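Long-range contact in LAE5 (Uncultured bacterium, PDB 5JD3), which probably hydrolyses ester bonds as an esterase of the GDSL-like lipase/acylhydrolase family: residues M22-G27 against P104-M109. Residues are numbered along the deposited sequence; the frame is centred on the assembly and turned at random.
Sequences MYFAAG and PDYVAM
Phe24 turns the edge of its ring onto one face of the Tyr106 ring, with CD1 of Phe24 standing almost over the centre of that face and 3.6 Å from CD2 of Tyr106. The two planes meet at 81°, a T-shaped pair with centroids 4.9 Å apart. Tyr23 completes an aromatic cluster: its ring lies oblique to that of Tyr106, and its CE2 lies 3.8 Å from CE1 of Tyr106. With CG anti to the backbone N (chi1 174°), the Tyr23 ring lies against Phe24, its CD2 over the centre of one face, while the edge of Phe24 is spent on Tyr106. At the far end of the Tyr106 side chain the phenol oxygen reaches the loop backbone, where Ala25 N donates a fairly straight hydrogen bond to Tyr106 OH (3.1 Å, 156° at the hydrogen). The hydroxyl thus ends an otherwise apolar side chain at the loop backbone. A leucine in place of Tyr106 would probably leave the Ala25 amide without its acceptor and the Phe24 edge without an aromatic face to rest on. Beyond Ala25 the contact thins toward solvent: exposed Gly27 comes no nearer than 4.3 Å, from its O to Asp105 OD2, and that carboxylate instead accepts a hydrogen bond from the backbone N of Lys29. The whole is structural packing at the N-terminal ends of strands in the five-stranded parallel sheet, whose order fits the SGNH fold of GDSL hydrolases; here the N-terminal loop leading into strand 29-34 folds back over the start of the neighbouring strand 106-110. Leu30 touches both Phe24 and Tyr106, Thr233, just after helix 219-232, meets Tyr23 and Phe24, and Ile154 of strand 152-156 packs against Tyr23.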
ATOM      1  N   MET A  22       5.062  16.406  -7.613  1.00 65.61           N
ATOM      2  CA  MET A  22       4.447  16.946  -8.799  1.00 63.31           C
ATOM      3  C   MET A  22       3.034  16.456  -8.985  1.00 54.40           C
ATOM      4  O   MET A  22       2.182  17.182  -9.360  1.00 53.51           O
ATOM      5  CB  MET A  22       5.351  16.683 -10.005  1.00 69.23           C
ATOM      6  CG  MET A  22       4.670  16.361 -11.307  1.00 73.27           C
ATOM      7  SD  MET A  22       5.133  14.736 -11.858  1.00126.66           S
ATOM      8  CE  MET A  22       3.530  13.997 -12.148  1.00 56.64           C
ATOM      9  N   TYR A  23       2.792  15.222  -8.669  1.00 48.10           N
ATOM     10  CA  TYR A  23       1.489  14.595  -8.832  1.00 44.91           C
ATOM     11  C   TYR A  23       0.489  15.197  -7.852  1.00 40.66           C
ATOM     12  O   TYR A  23      -0.701  15.320  -8.149  1.00 36.28           O
ATOM     13  CB  TYR A  23       1.606  13.081  -8.630  1.00 47.29           C
ATOM     14  CG  TYR A  23       0.294  12.331  -8.631  1.00 46.19           C
ATOM     15  CD1 TYR A  23      -0.279  11.901  -9.821  1.00 48.19           C
ATOM     16  CD2 TYR A  23      -0.362  12.033  -7.444  1.00 41.21           C
ATOM     17  CE1 TYR A  23      -1.474  11.208  -9.829  1.00 49.10           C
ATOM     18  CE2 TYR A  23      -1.558  11.343  -7.441  1.00 41.56           C
ATOM     19  CZ  TYR A  23      -2.109  10.932  -8.638  1.00 49.42           C
ATOM     20  OH  TYR A  23      -3.298  10.243  -8.640  1.00 56.29           O
ATOM     21  N   PHE A  24       0.991  15.582  -6.684  1.00 41.42           N
ATOM     22  CA  PHE A  24       0.157  16.129  -5.624  1.00 38.00           C
ATOM     23  C   PHE A  24       0.086  17.649  -5.676  1.00 35.83           C
ATOM     24  O   PHE A  24       1.105  18.322  -5.829  1.00 34.95           O
ATOM     25  CB  PHE A  24       0.684  15.687  -4.256  1.00 35.75           C
ATOM     26  CG  PHE A  24       0.738  14.198  -4.083  1.00 35.36           C
ATOM     27  CD1 PHE A  24      -0.418  13.477  -3.833  1.00 33.53           C
ATOM     28  CD2 PHE A  24       1.942  13.519  -4.169  1.00 35.59           C
ATOM     29  CE1 PHE A  24      -0.374  12.104  -3.673  1.00 30.31           C
ATOM     30  CE2 PHE A  24       1.992  12.146  -4.008  1.00 32.85           C
ATOM     31  CZ  PHE A  24       0.832  11.439  -3.760  1.00 27.82           C
ATOM     32  N   ALA A  25      -1.121  18.189  -5.550  1.00 34.50           N
ATOM     33  CA  ALA A  25      -1.292  19.628  -5.422  1.00 35.70           C
ATOM     34  C   ALA A  25      -0.782  20.068  -4.055  1.00 36.13           C
ATOM     35  O   ALA A  25      -0.803  19.290  -3.102  1.00 36.61           O
ATOM     36  CB  ALA A  25      -2.748  20.019  -5.608  1.00 34.72           C
ATOM     37  N   ALA A  26      -0.317  21.308  -3.961  1.00 34.64           N
ATOM     38  CA  ALA A  26       0.229  21.821  -2.711  1.00 33.71           C
ATOM     39  C   ALA A  26      -0.848  21.926  -1.635  1.00 35.88           C
ATOM     40  O   ALA A  26      -1.987  22.292  -1.918  1.00 38.90           O
ATOM     41  CB  ALA A  26       0.887  23.173  -2.935  1.00 33.63           C
ATOM     42  N   GLY A  27      -0.477  21.593  -0.402  1.00 33.61           N
ATOM     43  CA  GLY A  27      -1.390  21.690   0.722  1.00 36.37           C
ATOM     44  C   GLY A  27      -2.443  20.601   0.753  1.00 39.22           C
ATOM     45  O   GLY A  27      -3.442  20.714   1.463  1.00 44.78           O
ATOM     46  N   PRO A 104     -10.177  13.322   2.427  1.00 38.19           N
ATOM     47  CA  PRO A 104      -8.840  13.430   1.840  1.00 37.92           C
ATOM     48  C   PRO A 104      -8.859  13.999   0.426  1.00 37.60           C
ATOM     49  O   PRO A 104      -9.878  13.922  -0.261  1.00 38.74           O
ATOM     50  CB  PRO A 104      -8.358  11.982   1.832  1.00 34.64           C
ATOM     51  CG  PRO A 104      -9.608  11.198   1.615  1.00 31.01           C
ATOM     52  CD  PRO A 104     -10.725  11.961   2.288  1.00 35.75           C
ATOM     53  N   ASP A 105      -7.735  14.569   0.005  1.00 36.83           N
ATOM     54  CA  ASP A 105      -7.579  15.040  -1.365  1.00 37.24           C
ATOM     55  C   ASP A 105      -7.066  13.900  -2.234  1.00 35.51           C
ATOM     56  O   ASP A 105      -7.388  13.807  -3.417  1.00 30.64           O
ATOM     57  CB  ASP A 105      -6.623  16.233  -1.420  1.00 39.96           C
ATOM     58  CG  ASP A 105      -7.128  17.419  -0.626  1.00 44.01           C
ATOM     59  OD1 ASP A 105      -8.265  17.868  -0.883  1.00 45.91           O
ATOM     60  OD2 ASP A 105      -6.393  17.898   0.263  1.00 44.20           O
ATOM     61  N   TYR A 106      -6.264  13.033  -1.626  1.00 38.93           N
ATOM     62  CA  TYR A 106      -5.735  11.859  -2.304  1.00 34.38           C
ATOM     63  C   TYR A 106      -5.853  10.631  -1.407  1.00 35.39           C
ATOM     64  O   TYR A 106      -5.779  10.737  -0.184  1.00 34.42           O
ATOM     65  CB  TYR A 106      -4.272  12.072  -2.700  1.00 34.58           C
ATOM     66  CG  TYR A 106      -4.043  13.198  -3.681  1.00 37.14           C
ATOM     67  CD1 TYR A 106      -4.032  12.960  -5.049  1.00 35.41           C
ATOM     68  CD2 TYR A 106      -3.823  14.495  -3.240  1.00 43.96           C
ATOM     69  CE1 TYR A 106      -3.817  13.984  -5.950  1.00 40.75           C
ATOM     70  CE2 TYR A 106      -3.607  15.526  -4.134  1.00 46.89           C
ATOM     71  CZ  TYR A 106      -3.605  15.266  -5.488  1.00 45.46           C
ATOM     72  OH  TYR A 106      -3.390  16.291  -6.379  1.00 45.09           O
ATOM     73  N   VAL A 107      -6.043   9.469  -2.022  1.00 35.00           N
ATOM     74  CA  VAL A 107      -6.071   8.215  -1.283  1.00 31.65           C
ATOM     75  C   VAL A 107      -5.120   7.200  -1.903  1.00 30.12           C
ATOM     76  O   VAL A 107      -5.226   6.878  -3.087  1.00 31.40           O
ATOM     77  CB  VAL A 107      -7.486   7.606  -1.230  1.00 29.80           C
ATOM     78  CG1 VAL A 107      -7.436   6.195  -0.665  1.00 27.89           C
ATOM     79  CG2 VAL A 107      -8.410   8.481  -0.404  1.00 30.43           C
ATOM     80  N   ALA A 108      -4.185   6.708  -1.100  1.00 24.29           N
ATOM     81  CA  ALA A 108      -3.299   5.636  -1.528  1.00 23.33           C
ATOM     82  C   ALA A 108      -3.690   4.346  -0.820  1.00 28.99           C
ATOM     83  O   ALA A 108      -3.832   4.319   0.402  1.00 25.58           O
ATOM     84  CB  ALA A 108      -1.849   5.989  -1.246  1.00 24.85           C
ATOM     85  N   MET A 109      -3.878   3.280  -1.589  1.00 30.91           N
ATOM     86  CA  MET A 109      -4.289   2.009  -1.012  1.00 32.28           C
ATOM     87  C   MET A 109      -3.352   0.874  -1.401  1.00 35.56           C
ATOM     88  O   MET A 109      -3.009   0.702  -2.571  1.00 36.17           O
ATOM     89  CB  MET A 109      -5.721   1.670  -1.428  1.00 30.42           C
ATOM     90  CG  MET A 109      -6.162   0.269  -1.034  1.00 29.53           C
ATOM     91  SD  MET A 109      -7.941   0.030  -1.187  1.00 49.66           S
ATOM     92  CE  MET A 109      -8.244   0.760  -2.792  1.00 23.57           C
TER